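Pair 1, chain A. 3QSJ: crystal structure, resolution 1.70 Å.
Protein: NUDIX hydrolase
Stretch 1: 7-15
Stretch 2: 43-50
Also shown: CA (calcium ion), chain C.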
# COMPACT_ATOMS: atom_id res chain seq x y z
N ILE A 7 -20.00 2.90 0.81
CA ILE A 7 -18.92 2.50 -0.12
C ILE A 7 -17.71 3.25 0.41
O ILE A 7 -17.60 4.49 0.24
CB ILE A 7 -19.28 2.87 -1.57
CG1 ILE A 7 -20.52 2.11 -2.03
CG2 ILE A 7 -18.08 2.59 -2.52
CD1 ILE A 7 -21.18 2.83 -3.32
N ARG A 8 -16.88 2.55 1.16
CA ARG A 8 -15.81 3.20 1.91
C ARG A 8 -14.58 3.52 1.06
O ARG A 8 -14.01 2.62 0.47
CB ARG A 8 -15.45 2.35 3.13
CG ARG A 8 -14.49 3.04 4.11
CD ARG A 8 -15.21 3.46 5.38
NE ARG A 8 -14.39 4.34 6.22
CZ ARG A 8 -13.80 3.98 7.36
NH1 ARG A 8 -13.09 4.86 8.05
NH2 ARG A 8 -13.90 2.73 7.79
N LYS A 9 -14.20 4.81 0.96
CA LYS A 9 -12.96 5.17 0.25
C LYS A 9 -11.74 4.55 0.97
O LYS A 9 -11.61 4.65 2.22
CB LYS A 9 -12.78 6.69 0.18
CG LYS A 9 -13.76 7.33 -0.85
CD LYS A 9 -13.25 7.17 -2.26
CE LYS A 9 -14.18 7.91 -3.24
NZ LYS A 9 -14.47 9.30 -2.77
N ALA A 10 -10.85 3.92 0.20
CA ALA A 10 -9.64 3.26 0.72
C ALA A 10 -8.54 3.33 -0.30
O ALA A 10 -8.77 3.73 -1.47
CB ALA A 10 -9.97 1.78 0.98
N ALA A 11 -7.34 2.92 0.13
CA ALA A 11 -6.20 2.87 -0.80
C ALA A 11 -5.26 1.83 -0.35
O ALA A 11 -5.18 1.48 0.85
CB ALA A 11 -5.46 4.20 -0.87
N THR A 12 -4.54 1.30 -1.32
CA THR A 12 -3.61 0.20 -1.13
C THR A 12 -2.30 0.52 -1.83
O THR A 12 -2.31 1.02 -2.95
CB THR A 12 -4.25 -1.08 -1.70
OG1 THR A 12 -5.45 -1.34 -0.97
CG2 THR A 12 -3.37 -2.28 -1.48
N LEU A 13 -1.19 0.07 -1.22
CA LEU A 13 0.14 0.31 -1.78
C LEU A 13 0.77 -1.00 -2.15
O LEU A 13 0.91 -1.92 -1.33
CB LEU A 13 1.07 1.05 -0.79
CG LEU A 13 2.34 1.62 -1.41
CD1 LEU A 13 1.99 2.59 -2.56
CD2 LEU A 13 3.20 2.30 -0.31
N VAL A 14 1.24 -1.07 -3.42
CA VAL A 14 1.85 -2.27 -3.97
C VAL A 14 3.32 -1.89 -4.03
O VAL A 14 3.73 -1.10 -4.91
CB VAL A 14 1.26 -2.59 -5.36
CG1 VAL A 14 1.88 -3.89 -5.93
CG2 VAL A 14 -0.27 -2.70 -5.29
N VAL A 15 4.11 -2.43 -3.10
CA VAL A 15 5.54 -2.09 -2.99
C VAL A 15 6.32 -3.22 -3.63
O VAL A 15 6.24 -4.37 -3.17
CB VAL A 15 5.95 -1.87 -1.51
CG1 VAL A 15 7.40 -1.37 -1.42
CG2 VAL A 15 4.99 -0.90 -0.80
N ALA A 43 -3.14 -9.82 1.22
CA ALA A 43 -3.36 -8.56 0.56
C ALA A 43 -2.10 -7.70 0.60
O ALA A 43 -1.04 -8.10 1.08
CB ALA A 43 -4.51 -7.81 1.28
N PHE A 44 -2.24 -6.51 0.08
CA PHE A 44 -1.16 -5.56 0.17
C PHE A 44 -1.54 -4.60 1.32
O PHE A 44 -2.72 -4.48 1.67
CB PHE A 44 -1.02 -4.76 -1.13
CG PHE A 44 -0.90 -5.64 -2.36
CD1 PHE A 44 0.20 -6.49 -2.53
CD2 PHE A 44 -1.90 -5.65 -3.34
CE1 PHE A 44 0.27 -7.35 -3.63
CE2 PHE A 44 -1.82 -6.51 -4.43
CZ PHE A 44 -0.75 -7.36 -4.57
N PRO A 45 -0.58 -3.86 1.87
CA PRO A 45 -0.91 -2.90 2.93
C PRO A 45 -1.89 -1.85 2.42
O PRO A 45 -1.81 -1.45 1.25
CB PRO A 45 0.47 -2.25 3.27
CG PRO A 45 1.47 -3.32 2.90
CD PRO A 45 0.88 -3.89 1.59
N GLY A 46 -2.82 -1.45 3.26
CA GLY A 46 -3.81 -0.46 2.82
C GLY A 46 -4.91 -0.26 3.83
O GLY A 46 -4.88 -0.83 4.92
N GLY A 47 -5.88 0.57 3.49
CA GLY A 47 -6.98 0.76 4.42
C GLY A 47 -7.77 1.99 4.08
O GLY A 47 -7.54 2.64 3.06
N ALA A 48 -8.68 2.31 4.96
CA ALA A 48 -9.66 3.38 4.77
C ALA A 48 -8.98 4.70 4.86
O ALA A 48 -8.08 4.93 5.70
CB ALA A 48 -10.79 3.26 5.83
N ALA A 49 -9.48 5.65 4.02
CA ALA A 49 -9.02 7.03 4.07
C ALA A 49 -9.31 7.65 5.44
O ALA A 49 -10.34 7.35 6.06
CB ALA A 49 -9.72 7.87 2.96
N ASP A 50 -8.41 8.53 5.90
CA ASP A 50 -8.56 9.29 7.18
C ASP A 50 -8.52 10.80 6.82
O ASP A 50 -7.84 11.15 5.85
CB ASP A 50 -7.38 8.94 8.10
CG ASP A 50 -7.33 9.68 9.46
OD1 ASP A 50 -8.03 9.25 10.41
OD2 ASP A 50 -6.66 10.76 9.54
CA CA C . -4.46 -1.22 7.17
O HOH W 1 -12.75 6.06 4.32
O HOH W 2 -5.17 -3.55 1.18
O HOH W 3 -6.56 -0.76 8.05
O HOH W 4 -3.27 -0.32 9.16

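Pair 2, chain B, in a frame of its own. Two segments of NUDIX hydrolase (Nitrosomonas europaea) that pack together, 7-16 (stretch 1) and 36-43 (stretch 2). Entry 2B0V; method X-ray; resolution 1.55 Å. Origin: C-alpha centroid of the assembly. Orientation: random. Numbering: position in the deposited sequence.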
# COMPACT_ATOMS: atom_id res chain seq x y z
N PRO B 7 15.27 -9.29 -5.24
CA PRO B 7 14.01 -8.59 -5.47
C PRO B 7 13.92 -7.43 -4.47
O PRO B 7 14.51 -7.52 -3.40
CB PRO B 7 12.95 -9.64 -5.10
CG PRO B 7 13.67 -10.59 -4.16
CD PRO B 7 15.04 -10.67 -4.77
N ASN B 8 13.21 -6.36 -4.82
CA ASN B 8 12.97 -5.26 -3.87
C ASN B 8 11.75 -5.55 -3.02
O ASN B 8 10.67 -5.79 -3.55
CB ASN B 8 12.81 -3.96 -4.60
CG ASN B 8 14.09 -3.53 -5.29
OD1 ASN B 8 14.92 -2.87 -4.68
ND2 ASN B 8 14.28 -4.00 -6.51
N VAL B 9 11.90 -5.47 -1.71
CA VAL B 9 10.77 -5.76 -0.81
C VAL B 9 9.99 -4.49 -0.56
O VAL B 9 10.56 -3.44 -0.20
CB VAL B 9 11.26 -6.39 0.50
CG1 VAL B 9 10.07 -6.57 1.47
CG2 VAL B 9 11.95 -7.74 0.19
N THR B 10 8.69 -4.58 -0.81
CA THR B 10 7.84 -3.40 -0.68
C THR B 10 6.66 -3.81 0.19
O THR B 10 6.39 -5.01 0.42
CB THR B 10 7.27 -2.90 -2.04
OG1 THR B 10 6.52 -3.96 -2.65
CG2 THR B 10 8.43 -2.47 -2.98
N VAL B 11 5.90 -2.81 0.60
CA VAL B 11 4.70 -3.04 1.42
C VAL B 11 3.56 -2.18 0.88
O VAL B 11 3.80 -1.16 0.23
CB VAL B 11 4.94 -2.67 2.90
CG1 VAL B 11 5.97 -3.60 3.51
CG2 VAL B 11 5.36 -1.17 3.00
N ALA B 12 2.33 -2.61 1.13
CA ALA B 12 1.17 -1.85 0.69
C ALA B 12 0.01 -2.13 1.62
O ALA B 12 -0.05 -3.21 2.21
CB ALA B 12 0.81 -2.25 -0.73
N ALA B 13 -0.89 -1.16 1.78
CA ALA B 13 -2.01 -1.28 2.70
C ALA B 13 -3.32 -1.18 1.97
O ALA B 13 -3.53 -0.20 1.22
CB ALA B 13 -1.94 -0.15 3.77
N VAL B 14 -4.19 -2.16 2.22
CA VAL B 14 -5.57 -2.13 1.79
C VAL B 14 -6.39 -1.64 2.97
O VAL B 14 -6.50 -2.34 3.99
CB VAL B 14 -6.08 -3.52 1.28
CG1 VAL B 14 -7.58 -3.46 0.95
CG2 VAL B 14 -5.28 -3.96 0.03
N ILE B 15 -6.91 -0.42 2.84
CA ILE B 15 -7.66 0.22 3.94
C ILE B 15 -9.07 0.49 3.42
O ILE B 15 -9.26 1.37 2.60
CB ILE B 15 -6.98 1.55 4.35
CG1 ILE B 15 -5.56 1.29 4.88
CG2 ILE B 15 -7.83 2.25 5.46
CD1 ILE B 15 -4.62 2.50 4.72
N GLU B 16 -10.03 -0.29 3.91
CA GLU B 16 -11.44 -0.28 3.43
C GLU B 16 -12.33 0.11 4.58
O GLU B 16 -12.23 -0.45 5.67
CB GLU B 16 -11.84 -1.69 2.95
CG GLU B 16 -13.24 -1.80 2.32
CD GLU B 16 -14.24 -2.44 3.28
OE1 GLU B 16 -13.90 -3.51 3.86
OE2 GLU B 16 -15.35 -1.86 3.46
N ASN B 36 -2.67 4.44 -6.47
CA ASN B 36 -1.99 3.32 -5.83
C ASN B 36 -2.48 3.17 -4.39
O ASN B 36 -3.04 4.11 -3.81
CB ASN B 36 -0.46 3.57 -5.83
CG ASN B 36 0.39 2.31 -5.59
OD1 ASN B 36 -0.10 1.19 -5.54
ND2 ASN B 36 1.71 2.51 -5.51
N GLN B 37 -2.30 2.00 -3.79
CA GLN B 37 -2.39 1.93 -2.32
C GLN B 37 -1.26 2.77 -1.69
O GLN B 37 -0.23 2.97 -2.35
CB GLN B 37 -2.20 0.48 -1.86
CG GLN B 37 -3.41 -0.41 -1.97
CD GLN B 37 -3.59 -0.91 -3.42
OE1 GLN B 37 -2.61 -1.05 -4.19
NE2 GLN B 37 -4.82 -1.24 -3.76
N PRO B 38 -1.43 3.20 -0.43
CA PRO B 38 -0.29 3.69 0.34
C PRO B 38 0.74 2.55 0.37
O PRO B 38 0.40 1.41 0.70
CB PRO B 38 -0.88 3.85 1.76
CG PRO B 38 -2.28 4.18 1.50
CD PRO B 38 -2.66 3.18 0.38
N ALA B 39 1.97 2.82 -0.06
CA ALA B 39 2.91 1.70 -0.34
C ALA B 39 4.29 2.26 -0.43
O ALA B 39 4.44 3.45 -0.60
CB ALA B 39 2.59 1.02 -1.70
N GLY B 40 5.29 1.42 -0.31
CA GLY B 40 6.67 1.86 -0.51
C GLY B 40 7.67 0.77 -0.18
O GLY B 40 7.30 -0.35 0.16
N HIS B 41 8.95 1.13 -0.27
CA HIS B 41 10.00 0.16 -0.07
C HIS B 41 10.30 -0.08 1.40
O HIS B 41 10.33 0.87 2.19
CB HIS B 41 11.27 0.68 -0.72
CG HIS B 41 11.29 0.52 -2.20
ND1 HIS B 41 10.36 1.12 -3.03
CD2 HIS B 41 12.13 -0.17 -3.01
CE1 HIS B 41 10.63 0.81 -4.29
NE2 HIS B 41 11.70 0.03 -4.30
N LEU B 42 10.56 -1.33 1.77
CA LEU B 42 11.13 -1.64 3.07
C LEU B 42 12.46 -0.91 3.23
O LEU B 42 13.29 -0.92 2.31
CB LEU B 42 11.39 -3.16 3.16
CG LEU B 42 11.96 -3.62 4.51
CD1 LEU B 42 10.84 -3.50 5.54
CD2 LEU B 42 12.36 -5.07 4.36
N GLU B 43 12.69 -0.32 4.40
CA GLU B 43 13.95 0.39 4.75
C GLU B 43 14.71 -0.44 5.80
O GLU B 43 14.10 -1.25 6.50
CB GLU B 43 13.64 1.78 5.30
CG GLU B 43 12.96 2.65 4.27
CD GLU B 43 12.62 4.02 4.81
OE1 GLU B 43 12.84 4.25 6.03
OE2 GLU B 43 12.15 4.87 4.02

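In both pairs a long strand lies antiparallel to a short three-residue strand, with axes 166° apart in pair 1 and 160° in pair 2 and closest approaches of 4.7 and 4.6 Å; the backbones of 14 central residues superpose with an RMSD of 0.4 Å. The same four hydrogen bonds zip the strands together. At the centre, Ala11(A) N donates to Gly47(A) O (3.0 Å) and Gly47(A) N to Ala11(A) O (2.9 Å); the matching pair 2 bonds run from Val11(B) N to Gly40(B) O (2.9 Å) and from Gly40(B) N to Val11(B) O (3.0 Å). Toward one end, Ala49(A) N reaches Lys9(A) O and Leu42(B) N reaches Val9(B) O, at 3.0 and 2.9 Å; toward the other, a proline carbonyl accepts, Pro45(A) O from Leu13(A) N (3.0 Å) and Pro38(B) O from Ala13(B) N (3.1 Å).

The side chains fill this frame differently. Where Thr12(A) pairs with Gly46(A), pair 2 sets Ala12(B) against Ala39(B), and the two methyls touch, CB to CB, at 3.8 Å. A CB on Gly46(A) would clash with Thr12(A) OG1 and Ala11(A) O, so the bulk at this bridge sits on one strand in pair 1 and is shared in pair 2. The next position, Gly47(A) and Gly40(B), is glycine in both; at the backbone angles of Gly47(A), a CB would be jammed against the preceding carbonyl oxygen and crowded by the calcium ion, which Gly46(A) O binds at 2.3 Å.

Phe44(A) and Gln37(B) match, and both point toward the long strand. The phenylalanine ring receives Val14(A) CG2 over its face, 4.2 Å from the centroid, with Thr12(A) CG2 at its edge. Gln37(B) instead lays its aliphatic stem along the strand, CG lying 3.2 Å from Ala13(B) O, while its amide is hydrogen-bonded elsewhere in the structure.

At the other end the aromatic ring belongs to pair 2: Thr10(B) CG2 sits over the face of His41(B), 4.1 Å from the ring centroid. The matching residues are both alanines, and Ala48(A) is covered from another direction, its CB lying over one face of the Arg8(A) guanidinium, 3.5 Å from CZ. Beside it, Val9(B) CG1 meets Leu42(B) CD2 at 4.0 Å, an apolar contact; at the matching Lys9(A) and Ala49(A), the side chains come no closer than 4.3 Å, CB to CB, and a water donates to both carbonyls, 2.8 Å from Lys9(A) O and 3.2 Å from Ala49(A) O.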